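Local coordinates for protein indole-3-pyruvate decarboxylase (Azospirillum brasilense, PDB 2NXW) that decarboxylates indole-3-pyruvate to indole-3-acetaldehyde, a step of auxin biosynthesis, using thiamine diphosphate and a magnesium ion, at residues Thr365-Asp370 with Pro376-Arg381; Asn384-Ala389 with Ala522-Phe527; Glu214-Met219 with Glu346-Ser351. All blocks are in the same frame, centred on the assembly; numbering follows the deposited sequence.

Interaction 1: residues Thr365-Asp370 with Pro376-Arg381; sequences TGLQAD and PMDIAR
The carbonyl oxygen of T365 takes a hydrogen bond from R381 NH1, with T365 O and R381 NH1 3.1 Å apart. The bond is bent, 146° at the hydrogen, and NH1 is tilted 25° from the carbonyl plane. R381 reaches back along the incoming chain because its CG lies anti to its own carbonyl carbon (chi1 -71°) and the chain runs extended from CG to NE; its methylenes pass alongside the T365 carbonyl, with R381 CD 3.5 Å from T365 O. Nearer the helix, R381 CB rests against the L367 backbone, 3.9 Å from L367 N. L367 crosses D378 at about a right angle and lays CD1 on the first turn of helix 376-388, 3.6 Å from D378 O and 3.8 Å from D378 CB. The carboxylate of D378 is shared out: OD2 accepts the backbone N-H of A375, just ahead of the helix, while OD1 makes a long, weak ion pair with R516 and accepts a hydrogen bond from a water 2.7 Å from D378 OD1, which also accepts the N-H of Q368. In the loop itself, Q368 NE2 bonds to G366 O at 3.0 Å, nearly straight at the hydrogen but from above the carbonyl plane. Backbone polar groups of an irregular chain are thus matched by side chains of the following helix and by one water, while L367 supplies the apolar contact beside them.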
ATOM      1  N   THR A 365     -29.570 -37.575  19.997  1.00 18.79           N
ATOM      2  CA  THR A 365     -30.281 -37.699  21.258  1.00 19.51           C
ATOM      3  C   THR A 365     -29.874 -38.994  21.937  1.00 19.15           C
ATOM      4  O   THR A 365     -29.072 -39.761  21.402  1.00 20.65           O
ATOM      5  CB  THR A 365     -31.799 -37.722  21.033  1.00 20.14           C
ATOM      6  OG1 THR A 365     -32.128 -38.798  20.143  1.00 22.41           O
ATOM      7  CG2 THR A 365     -32.271 -36.402  20.426  1.00 21.09           C
ATOM      8  N   GLY A 366     -30.412 -39.228  23.131  1.00 18.30           N
ATOM      9  CA  GLY A 366     -30.120 -40.457  23.843  1.00 18.81           C
ATOM     10  C   GLY A 366     -28.791 -40.522  24.558  1.00 19.29           C
ATOM     11  O   GLY A 366     -28.018 -41.460  24.356  1.00 20.44           O
ATOM     12  N   LEU A 367     -28.513 -39.534  25.402  1.00 18.98           N
ATOM     13  CA  LEU A 367     -27.272 -39.533  26.157  1.00 18.76           C
ATOM     14  C   LEU A 367     -27.223 -40.772  27.048  1.00 19.55           C
ATOM     15  O   LEU A 367     -28.191 -41.078  27.747  1.00 20.48           O
ATOM     16  CB  LEU A 367     -27.187 -38.290  27.051  1.00 18.08           C
ATOM     17  CG  LEU A 367     -26.091 -38.320  28.117  1.00 18.39           C
ATOM     18  CD1 LEU A 367     -24.723 -38.133  27.466  1.00 17.18           C
ATOM     19  CD2 LEU A 367     -26.338 -37.213  29.136  1.00 18.52           C
ATOM     20  N   GLN A 368     -26.102 -41.487  27.018  1.00 19.01           N
ATOM     21  CA  GLN A 368     -25.940 -42.657  27.871  1.00 19.34           C
ATOM     22  C   GLN A 368     -25.318 -42.129  29.168  1.00 19.52           C
ATOM     23  O   GLN A 368     -24.104 -41.945  29.265  1.00 18.23           O
ATOM     24  CB  GLN A 368     -25.019 -43.672  27.191  1.00 20.91           C
ATOM     25  CG  GLN A 368     -25.551 -44.113  25.839  1.00 22.75           C
ATOM     26  CD  GLN A 368     -26.872 -44.850  25.949  1.00 25.95           C
ATOM     27  OE1 GLN A 368     -26.927 -45.964  26.474  1.00 29.20           O
ATOM     28  NE2 GLN A 368     -27.948 -44.234  25.455  1.00 26.82           N
ATOM     29  N   ALA A 369     -26.161 -41.867  30.161  1.00 19.77           N
ATOM     30  CA  ALA A 369     -25.695 -41.318  31.433  1.00 20.11           C
ATOM     31  C   ALA A 369     -25.004 -42.350  32.308  1.00 20.50           C
ATOM     32  O   ALA A 369     -25.565 -42.808  33.304  1.00 23.05           O
ATOM     33  CB  ALA A 369     -26.873 -40.689  32.181  1.00 21.54           C
ATOM     34  N   ASP A 370     -23.773 -42.691  31.945  1.00 19.41           N
ATOM     35  CA  ASP A 370     -23.006 -43.702  32.664  1.00 19.61           C
ATOM     36  C   ASP A 370     -21.627 -43.232  33.113  1.00 19.53           C
ATOM     37  O   ASP A 370     -21.341 -42.036  33.143  1.00 18.28           O
ATOM     38  CB  ASP A 370     -22.857 -44.943  31.782  1.00 21.09           C
ATOM     39  CG  ASP A 370     -22.218 -44.624  30.451  1.00 21.36           C
ATOM     40  OD1 ASP A 370     -21.430 -43.651  30.403  1.00 19.60           O
ATOM     41  OD2 ASP A 370     -22.493 -45.345  29.463  1.00 23.20           O
ATOM     42  N   PRO A 376     -17.625 -34.536  22.940  1.00 14.28           N
ATOM     43  CA  PRO A 376     -18.469 -33.413  22.522  1.00 14.06           C
ATOM     44  C   PRO A 376     -19.893 -33.834  22.127  1.00 14.16           C
ATOM     45  O   PRO A 376     -20.864 -33.145  22.450  1.00 13.99           O
ATOM     46  CB  PRO A 376     -17.694 -32.821  21.349  1.00 13.04           C
ATOM     47  CG  PRO A 376     -16.268 -33.025  21.771  1.00 14.53           C
ATOM     48  CD  PRO A 376     -16.284 -34.445  22.322  1.00 14.00           C
ATOM     49  N   MET A 377     -20.043 -34.961  21.434  1.00 14.49           N
ATOM     50  CA  MET A 377     -21.386 -35.373  21.038  1.00 14.36           C
ATOM     51  C   MET A 377     -22.287 -35.705  22.227  1.00 14.79           C
ATOM     52  O   MET A 377     -23.514 -35.628  22.117  1.00 14.97           O
ATOM     53  CB  MET A 377     -21.336 -36.557  20.066  1.00 15.49           C
ATOM     54  CG  MET A 377     -20.701 -36.220  18.719  1.00 14.55           C
ATOM     55  SD  MET A 377     -21.320 -34.709  17.934  1.00 16.97           S
ATOM     56  CE  MET A 377     -22.911 -35.251  17.339  1.00 19.85           C
ATOM     57  N   ASP A 378     -21.688 -36.077  23.354  1.00 13.89           N
ATOM     58  CA  ASP A 378     -22.474 -36.371  24.544  1.00 14.49           C
ATOM     59  C   ASP A 378     -23.064 -35.071  25.073  1.00 14.33           C
ATOM     60  O   ASP A 378     -24.177 -35.054  25.606  1.00 13.69           O
ATOM     61  CB  ASP A 378     -21.611 -37.024  25.616  1.00 15.03           C
ATOM     62  CG  ASP A 378     -21.103 -38.382  25.188  1.00 16.57           C
ATOM     63  OD1 ASP A 378     -21.927 -39.186  24.707  1.00 18.47           O
ATOM     64  OD2 ASP A 378     -19.890 -38.638  25.340  1.00 17.62           O
ATOM     65  N   ILE A 379     -22.319 -33.978  24.933  1.00 13.07           N
ATOM     66  CA  ILE A 379     -22.818 -32.688  25.390  1.00 13.57           C
ATOM     67  C   ILE A 379     -23.996 -32.286  24.502  1.00 13.89           C
ATOM     68  O   ILE A 379     -25.012 -31.802  24.995  1.00 13.28           O
ATOM     69  CB  ILE A 379     -21.695 -31.631  25.367  1.00 12.27           C
ATOM     70  CG1 ILE A 379     -20.601 -32.039  26.358  1.00 12.57           C
ATOM     71  CG2 ILE A 379     -22.264 -30.250  25.745  1.00 13.61           C
ATOM     72  CD1 ILE A 379     -19.353 -31.159  26.288  1.00 13.38           C
ATOM     73  N   ALA A 380     -23.893 -32.520  23.194  1.00 13.08           N
ATOM     74  CA  ALA A 380     -25.002 -32.206  22.304  1.00 14.39           C
ATOM     75  C   ALA A 380     -26.218 -33.068  22.677  1.00 14.67           C
ATOM     76  O   ALA A 380     -27.343 -32.573  22.730  1.00 14.63           O
ATOM     77  CB  ALA A 380     -24.604 -32.448  20.844  1.00 14.53           C
ATOM     78  N   ARG A 381     -26.002 -34.354  22.947  1.00 15.48           N
ATOM     79  CA  ARG A 381     -27.122 -35.217  23.313  1.00 16.01           C
ATOM     80  C   ARG A 381     -27.761 -34.771  24.620  1.00 15.81           C
ATOM     81  O   ARG A 381     -28.985 -34.827  24.755  1.00 16.45           O
ATOM     82  CB  ARG A 381     -26.684 -36.683  23.440  1.00 16.53           C
ATOM     83  CG  ARG A 381     -26.360 -37.357  22.116  1.00 18.98           C
ATOM     84  CD  ARG A 381     -25.846 -38.784  22.339  1.00 22.07           C
ATOM     85  NE  ARG A 381     -24.912 -39.188  21.291  1.00 30.68           N
ATOM     86  CZ  ARG A 381     -25.258 -39.472  20.040  1.00 31.25           C
ATOM     87  NH1 ARG A 381     -26.529 -39.413  19.663  1.00 32.89           N
ATOM     88  NH2 ARG A 381     -24.326 -39.794  19.154  1.00 34.62           N
TER
HETATM   89  O   HOH W   1     -24.053 -40.821  25.033  1.00 20.75           O

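Interaction 2: residues Asn384-Ala389 with Ala522-Phe527; sequences NDRVRA and ALDKAF
R386 NH1 and D524 OD1 form a salt bridge, 2.9 Å long, that joins helix 376-388 to helix 516-528. The carboxylate oxygen lies in the guanidinium plane, at its edge, but NH1 meets OD1 from above the carboxylate plane; the two planes stand 66° apart, and a single N-H is engaged. The other carboxylate oxygen, D524 OD2, is paired with K520 one turn earlier, which places D524 between two positive charges and probably favours its ionised form. Solvent adds a second tie: a water accepts from R386 NH1 at 3.0 Å and donates to D524 O.

Stacking uses a face of the same guanidinium. It lies on the F527 ring with the planes only 13° apart and the centres 4.3 Å apart, a cation-pi arrangement offset toward the CB side of the ring. R386 NE sits over the rim, 3.3 Å from F527 CD2, while R386 NH2 is 3.4 Å from F527 CB. The bend at chi3 turns the guanidinium flat on the phenyl group.

Apolar packing adds R386 CD against L523 CD2 at 3.8 Å. Replacing R386 by alanine would probably cost D524 OD1 its salt-bridge partner and remove the flat group stacked on one face of F527. The helix axes are 11.5 Å apart at their closest and cross at -57°, a spacing bridged by the long arginine. Helix 516-528 packs on strands 470-475, 509-513 and 534-539 of a parallel sheet, and helix 376-388 crosses it as a neighbour joined through R386, in the alpha/beta fold of the C-terminal thiamine diphosphate-binding domain of the TPP enzyme family.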
ATOM      1  N   ASN A 384     -29.895 -31.708  23.832  1.00 13.83           N
ATOM      2  CA  ASN A 384     -31.040 -32.079  23.010  1.00 14.55           C
ATOM      3  C   ASN A 384     -32.065 -32.918  23.754  1.00 14.44           C
ATOM      4  O   ASN A 384     -33.261 -32.759  23.526  1.00 15.33           O
ATOM      5  CB  ASN A 384     -30.576 -32.800  21.740  1.00 15.76           C
ATOM      6  CG  ASN A 384     -29.758 -31.899  20.828  1.00 16.18           C
ATOM      7  OD1 ASN A 384     -29.808 -30.673  20.938  1.00 15.76           O
ATOM      8  ND2 ASN A 384     -29.007 -32.507  19.905  1.00 15.62           N
ATOM      9  N   ASP A 385     -31.610 -33.814  24.628  1.00 15.19           N
ATOM     10  CA  ASP A 385     -32.545 -34.640  25.388  1.00 16.60           C
ATOM     11  C   ASP A 385     -33.429 -33.747  26.256  1.00 17.79           C
ATOM     12  O   ASP A 385     -34.634 -33.992  26.387  1.00 18.93           O
ATOM     13  CB  ASP A 385     -31.812 -35.653  26.281  1.00 16.52           C
ATOM     14  CG  ASP A 385     -31.272 -36.844  25.506  1.00 17.89           C
ATOM     15  OD1 ASP A 385     -31.698 -37.053  24.349  1.00 18.92           O
ATOM     16  OD2 ASP A 385     -30.427 -37.572  26.077  1.00 19.64           O
ATOM     17  N   ARG A 386     -32.852 -32.706  26.850  1.00 17.04           N
ATOM     18  CA  ARG A 386     -33.666 -31.828  27.685  1.00 16.28           C
ATOM     19  C   ARG A 386     -34.749 -31.157  26.861  1.00 17.10           C
ATOM     20  O   ARG A 386     -35.898 -31.056  27.293  1.00 17.04           O
ATOM     21  CB  ARG A 386     -32.803 -30.761  28.361  1.00 16.39           C
ATOM     22  CG  ARG A 386     -32.129 -31.228  29.635  1.00 15.70           C
ATOM     23  CD  ARG A 386     -31.594 -30.035  30.434  1.00 16.84           C
ATOM     24  NE  ARG A 386     -32.652 -29.069  30.747  1.00 17.43           N
ATOM     25  CZ  ARG A 386     -33.434 -29.124  31.824  1.00 18.64           C
ATOM     26  NH1 ARG A 386     -33.288 -30.095  32.712  1.00 19.05           N
ATOM     27  NH2 ARG A 386     -34.375 -28.200  32.007  1.00 18.98           N
ATOM     28  N   VAL A 387     -34.386 -30.699  25.671  1.00 16.48           N
ATOM     29  CA  VAL A 387     -35.340 -30.049  24.791  1.00 17.23           C
ATOM     30  C   VAL A 387     -36.446 -31.018  24.383  1.00 19.01           C
ATOM     31  O   VAL A 387     -37.627 -30.671  24.426  1.00 19.34           O
ATOM     32  CB  VAL A 387     -34.645 -29.489  23.533  1.00 16.77           C
ATOM     33  CG1 VAL A 387     -35.681 -28.986  22.539  1.00 19.15           C
ATOM     34  CG2 VAL A 387     -33.727 -28.337  23.943  1.00 15.59           C
ATOM     35  N   ARG A 388     -36.068 -32.237  24.007  1.00 19.56           N
ATOM     36  CA  ARG A 388     -37.053 -33.238  23.599  1.00 20.52           C
ATOM     37  C   ARG A 388     -37.987 -33.620  24.740  1.00 20.96           C
ATOM     38  O   ARG A 388     -39.116 -34.066  24.500  1.00 22.62           O
ATOM     39  CB  ARG A 388     -36.350 -34.486  23.045  1.00 21.43           C
ATOM     40  CG  ARG A 388     -35.727 -34.281  21.668  1.00 22.89           C
ATOM     41  CD  ARG A 388     -36.793 -33.879  20.657  1.00 27.13           C
ATOM     42  NE  ARG A 388     -36.239 -33.456  19.374  1.00 29.17           N
ATOM     43  CZ  ARG A 388     -35.632 -34.266  18.515  1.00 30.86           C
ATOM     44  NH1 ARG A 388     -35.495 -35.555  18.799  1.00 32.56           N
ATOM     45  NH2 ARG A 388     -35.164 -33.787  17.369  1.00 32.04           N
ATOM     46  N   ALA A 389     -37.515 -33.457  25.972  1.00 21.28           N
ATOM     47  CA  ALA A 389     -38.307 -33.773  27.153  1.00 21.20           C
ATOM     48  C   ALA A 389     -39.230 -32.616  27.537  1.00 21.99           C
ATOM     49  O   ALA A 389     -39.984 -32.720  28.503  1.00 24.38           O
ATOM     50  CB  ALA A 389     -37.392 -34.130  28.325  1.00 21.51           C
ATOM     51  N   ALA A 522     -25.426 -32.481  36.135  1.00 14.05           N
ATOM     52  CA  ALA A 522     -25.032 -31.081  36.201  1.00 12.88           C
ATOM     53  C   ALA A 522     -25.860 -30.193  35.287  1.00 13.01           C
ATOM     54  O   ALA A 522     -26.167 -29.056  35.653  1.00 13.57           O
ATOM     55  CB  ALA A 522     -23.548 -30.942  35.859  1.00 12.48           C
ATOM     56  N   LEU A 523     -26.213 -30.685  34.100  1.00 12.01           N
ATOM     57  CA  LEU A 523     -27.009 -29.875  33.186  1.00 12.33           C
ATOM     58  C   LEU A 523     -28.389 -29.644  33.794  1.00 13.39           C
ATOM     59  O   LEU A 523     -28.905 -28.530  33.744  1.00 13.90           O
ATOM     60  CB  LEU A 523     -27.134 -30.536  31.796  1.00 14.02           C
ATOM     61  CG  LEU A 523     -27.735 -29.626  30.713  1.00 13.49           C
ATOM     62  CD1 LEU A 523     -26.791 -28.454  30.468  1.00 14.71           C
ATOM     63  CD2 LEU A 523     -27.958 -30.403  29.395  1.00 13.84           C
ATOM     64  N   ASP A 524     -28.980 -30.687  34.372  1.00 13.88           N
ATOM     65  CA  ASP A 524     -30.295 -30.527  34.992  1.00 14.79           C
ATOM     66  C   ASP A 524     -30.206 -29.518  36.139  1.00 14.69           C
ATOM     67  O   ASP A 524     -31.067 -28.644  36.268  1.00 14.89           O
ATOM     68  CB  ASP A 524     -30.814 -31.861  35.539  1.00 14.77           C
ATOM     69  CG  ASP A 524     -31.273 -32.817  34.445  1.00 17.91           C
ATOM     70  OD1 ASP A 524     -31.587 -32.368  33.320  1.00 18.44           O
ATOM     71  OD2 ASP A 524     -31.346 -34.034  34.728  1.00 19.56           O
ATOM     72  N   LYS A 525     -29.169 -29.620  36.960  1.00 14.29           N
ATOM     73  CA  LYS A 525     -29.010 -28.706  38.093  1.00 13.39           C
ATOM     74  C   LYS A 525     -28.841 -27.268  37.611  1.00 15.57           C
ATOM     75  O   LYS A 525     -29.412 -26.329  38.180  1.00 14.73           O
ATOM     76  CB  LYS A 525     -27.811 -29.118  38.952  1.00 14.17           C
ATOM     77  CG  LYS A 525     -27.662 -28.301  40.226  1.00 17.44           C
ATOM     78  N   ALA A 526     -28.065 -27.086  36.548  1.00 13.67           N
ATOM     79  CA  ALA A 526     -27.842 -25.748  36.024  1.00 12.68           C
ATOM     80  C   ALA A 526     -29.156 -25.118  35.581  1.00 12.80           C
ATOM     81  O   ALA A 526     -29.437 -23.960  35.912  1.00 13.42           O
ATOM     82  CB  ALA A 526     -26.856 -25.798  34.841  1.00 12.69           C
ATOM     83  N   PHE A 527     -29.952 -25.865  34.822  1.00 12.73           N
ATOM     84  CA  PHE A 527     -31.233 -25.348  34.359  1.00 12.80           C
ATOM     85  C   PHE A 527     -32.198 -25.101  35.510  1.00 14.42           C
ATOM     86  O   PHE A 527     -33.027 -24.195  35.444  1.00 15.82           O
ATOM     87  CB  PHE A 527     -31.864 -26.308  33.355  1.00 14.63           C
ATOM     88  CG  PHE A 527     -31.484 -26.024  31.943  1.00 13.57           C
ATOM     89  CD1 PHE A 527     -32.177 -25.067  31.202  1.00 15.08           C
ATOM     90  CD2 PHE A 527     -30.409 -26.683  31.357  1.00 14.37           C
ATOM     91  CE1 PHE A 527     -31.805 -24.770  29.897  1.00 15.65           C
ATOM     92  CE2 PHE A 527     -30.028 -26.391  30.044  1.00 15.76           C
ATOM     93  CZ  PHE A 527     -30.729 -25.434  29.317  1.00 15.39           C
TER
HETATM   94  O   HOH W   2     -33.731 -29.063  35.468  1.00 20.30           O

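Interaction 3: residues Glu214-Met219 with Glu346-Ser351; sequences EVLAAM and ERLPPS. Unlike the reference sequence in segment 346-351: R347 (reference Gly).
With CG anti to its carbonyl carbon (chi1 -70°) and CD1 continuing the chain outward (chi2 -177°), L216 projects from helix 205-221 and divides its two methyls between neighbouring residues of the segment 346-351. L348 has a similar first torsion (chi1 -66°), which brings the end of its side chain nearer the helix. The outward methyl, L216 CD1, meets the base of R347, 3.5 Å from R347 CB, where the two side chains cross at about a right angle. The side branch, L216 CD2, packs against L348 CD2 at 4.0 Å, methyl to methyl.

R347, which differs from the reference sequence, continues past L216 in an extended chain; its guanidinium forms a salt bridge from NE to D213 on the same helix as L216 and donates from NH1 to A343 O, near the end of helix 337-346. Helix 239-249 lines the same apolar patch, with L249 touching L216 and L245 touching L348. No hydrogen bond joins the two segments directly: cohesion here comes from apolar contact, while the polar ties of R347 run to residues outside them, within the central domain of the TPP enzyme.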
ATOM      1  N   GLU A 214     -33.604  -9.962 -14.991  1.00 21.04           N
ATOM      2  CA  GLU A 214     -32.475 -10.823 -15.317  1.00 21.79           C
ATOM      3  C   GLU A 214     -32.325 -11.971 -14.328  1.00 21.16           C
ATOM      4  O   GLU A 214     -32.030 -13.099 -14.715  1.00 21.00           O
ATOM      5  CB  GLU A 214     -31.174 -10.022 -15.362  1.00 23.30           C
ATOM      6  CG  GLU A 214     -30.065 -10.766 -16.080  1.00 27.41           C
ATOM      7  CD  GLU A 214     -28.736 -10.039 -16.044  1.00 29.58           C
ATOM      8  OE1 GLU A 214     -28.729  -8.797 -15.891  1.00 31.46           O
ATOM      9  OE2 GLU A 214     -27.697 -10.720 -16.185  1.00 32.25           O
ATOM     10  N   VAL A 215     -32.520 -11.677 -13.048  1.00 20.18           N
ATOM     11  CA  VAL A 215     -32.420 -12.705 -12.023  1.00 19.21           C
ATOM     12  C   VAL A 215     -33.465 -13.795 -12.259  1.00 19.36           C
ATOM     13  O   VAL A 215     -33.155 -14.982 -12.210  1.00 19.11           O
ATOM     14  CB  VAL A 215     -32.624 -12.102 -10.614  1.00 18.73           C
ATOM     15  CG1 VAL A 215     -32.824 -13.217  -9.590  1.00 19.23           C
ATOM     16  CG2 VAL A 215     -31.415 -11.259 -10.234  1.00 19.56           C
ATOM     17  N   LEU A 216     -34.708 -13.399 -12.523  1.00 19.49           N
ATOM     18  CA  LEU A 216     -35.752 -14.391 -12.744  1.00 20.11           C
ATOM     19  C   LEU A 216     -35.477 -15.218 -13.996  1.00 20.78           C
ATOM     20  O   LEU A 216     -35.720 -16.426 -14.015  1.00 21.26           O
ATOM     21  CB  LEU A 216     -37.128 -13.723 -12.829  1.00 20.50           C
ATOM     22  CG  LEU A 216     -37.648 -13.146 -11.506  1.00 22.52           C
ATOM     23  CD1 LEU A 216     -39.047 -12.573 -11.706  1.00 24.82           C
ATOM     24  CD2 LEU A 216     -37.664 -14.242 -10.439  1.00 23.21           C
ATOM     25  N   ALA A 217     -34.956 -14.578 -15.036  1.00 21.36           N
ATOM     26  CA  ALA A 217     -34.647 -15.298 -16.266  1.00 22.04           C
ATOM     27  C   ALA A 217     -33.558 -16.328 -15.994  1.00 22.60           C
ATOM     28  O   ALA A 217     -33.627 -17.455 -16.478  1.00 22.90           O
ATOM     29  CB  ALA A 217     -34.191 -14.326 -17.339  1.00 22.86           C
ATOM     30  N   ALA A 218     -32.554 -15.937 -15.216  1.00 21.98           N
ATOM     31  CA  ALA A 218     -31.458 -16.841 -14.882  1.00 21.72           C
ATOM     32  C   ALA A 218     -31.959 -18.029 -14.045  1.00 23.13           C
ATOM     33  O   ALA A 218     -31.531 -19.166 -14.254  1.00 23.30           O
ATOM     34  CB  ALA A 218     -30.372 -16.085 -14.132  1.00 22.65           C
ATOM     35  N   MET A 219     -32.859 -17.762 -13.100  1.00 22.80           N
ATOM     36  CA  MET A 219     -33.426 -18.817 -12.257  1.00 24.01           C
ATOM     37  C   MET A 219     -34.233 -19.797 -13.101  1.00 24.84           C
ATOM     38  O   MET A 219     -34.207 -21.004 -12.870  1.00 24.70           O
ATOM     39  CB  MET A 219     -34.368 -18.226 -11.197  1.00 26.03           C
ATOM     40  CG  MET A 219     -33.715 -17.577 -10.001  1.00 25.93           C
ATOM     41  SD  MET A 219     -32.783 -18.738  -9.011  1.00 34.34           S
ATOM     42  CE  MET A 219     -31.438 -18.362  -9.590  1.00  7.87           C
ATOM     43  N   GLU A 346     -43.148  -8.776  -7.174  1.00 21.06           N
ATOM     44  CA  GLU A 346     -44.061  -8.138  -8.115  1.00 22.85           C
ATOM     45  C   GLU A 346     -44.113  -8.874  -9.448  1.00 22.30           C
ATOM     46  O   GLU A 346     -45.085  -8.746 -10.198  1.00 22.93           O
ATOM     47  CB  GLU A 346     -43.613  -6.700  -8.355  1.00 25.13           C
ATOM     48  CG  GLU A 346     -43.953  -5.745  -7.229  1.00 31.21           C
ATOM     49  CD  GLU A 346     -43.140  -4.467  -7.289  1.00 34.75           C
ATOM     50  OE1 GLU A 346     -42.868  -3.987  -8.411  1.00 37.76           O
ATOM     51  OE2 GLU A 346     -42.780  -3.940  -6.212  1.00 38.41           O
ATOM     52  N   ARG A 347     -43.074  -9.653  -9.736  1.00 20.84           N
ATOM     53  CA  ARG A 347     -42.975 -10.387 -10.997  1.00 20.13           C
ATOM     54  C   ARG A 347     -43.273 -11.883 -10.913  1.00 20.50           C
ATOM     55  O   ARG A 347     -43.124 -12.611 -11.899  1.00 22.61           O
ATOM     56  CB  ARG A 347     -41.581 -10.175 -11.585  1.00 19.26           C
ATOM     57  CG  ARG A 347     -41.290  -8.718 -11.905  1.00 19.89           C
ATOM     58  CD  ARG A 347     -39.807  -8.471 -12.134  1.00 19.59           C
ATOM     59  NE  ARG A 347     -39.571  -7.143 -12.689  1.00 18.89           N
ATOM     60  CZ  ARG A 347     -39.819  -6.003 -12.047  1.00 20.32           C
ATOM     61  NH1 ARG A 347     -40.306  -6.019 -10.809  1.00 21.36           N
ATOM     62  NH2 ARG A 347     -39.605  -4.838 -12.654  1.00 22.68           N
ATOM     63  N   LEU A 348     -43.698 -12.336  -9.741  1.00 20.86           N
ATOM     64  CA  LEU A 348     -44.017 -13.741  -9.525  1.00 20.99           C
ATOM     65  C   LEU A 348     -45.442 -13.905  -9.025  1.00 21.16           C
ATOM     66  O   LEU A 348     -45.872 -13.203  -8.114  1.00 21.92           O
ATOM     67  CB  LEU A 348     -43.059 -14.347  -8.489  1.00 20.73           C
ATOM     68  CG  LEU A 348     -41.580 -14.450  -8.867  1.00 21.30           C
ATOM     69  CD1 LEU A 348     -40.746 -14.701  -7.609  1.00 20.17           C
ATOM     70  CD2 LEU A 348     -41.385 -15.572  -9.873  1.00 21.14           C
ATOM     71  N   PRO A 349     -46.202 -14.836  -9.615  1.00 21.69           N
ATOM     72  CA  PRO A 349     -47.568 -14.996  -9.124  1.00 22.84           C
ATOM     73  C   PRO A 349     -47.581 -15.750  -7.796  1.00 22.30           C
ATOM     74  O   PRO A 349     -46.619 -16.439  -7.443  1.00 22.54           O
ATOM     75  CB  PRO A 349     -48.244 -15.783 -10.245  1.00 23.91           C
ATOM     76  CG  PRO A 349     -47.141 -16.650 -10.742  1.00 22.68           C
ATOM     77  CD  PRO A 349     -45.949 -15.702 -10.781  1.00 21.98           C
ATOM     78  N   PRO A 350     -48.664 -15.609  -7.026  1.00 23.33           N
ATOM     79  CA  PRO A 350     -48.785 -16.298  -5.738  1.00 23.12           C
ATOM     80  C   PRO A 350     -48.721 -17.806  -5.991  1.00 22.91           C
ATOM     81  O   PRO A 350     -48.994 -18.267  -7.101  1.00 22.68           O
ATOM     82  CB  PRO A 350     -50.170 -15.875  -5.252  1.00 24.65           C
ATOM     83  CG  PRO A 350     -50.383 -14.542  -5.900  1.00 25.59           C
ATOM     84  CD  PRO A 350     -49.838 -14.760  -7.284  1.00 24.46           C
ATOM     85  N   SER A 351     -48.348 -18.572  -4.973  1.00 22.76           N
ATOM     86  CA  SER A 351     -48.273 -20.020  -5.102  1.00 22.77           C
ATOM     87  C   SER A 351     -48.573 -20.646  -3.748  1.00 22.74           C
ATOM     88  O   SER A 351     -48.321 -20.025  -2.710  1.00 22.45           O
ATOM     89  CB  SER A 351     -46.874 -20.439  -5.563  1.00 24.22           C
ATOM     90  OG  SER A 351     -46.765 -21.846  -5.671  1.00 25.99           O
TER

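Interactions 1 and 2 adjoin, their centres 11 Å apart, and share helix 376-388: D378 and R381 meet the loop 365-370, and R386 reaches helix 516-528. D385 connects them, its OD1 2.8 Å from G366 N and its OD2 2.8 Å from L367 N, both probable hydrogen bonds, so the loop of interaction 1 is also held by the segment used in interaction 2. Interaction 3 stands apart in the central domain, its centre 45 Å from both others, and its nearest atoms are about 28 Å from interaction 2 and 33 Å from interaction 1. All three lie away from the thiamine diphosphate and magnesium sites and are structural packing.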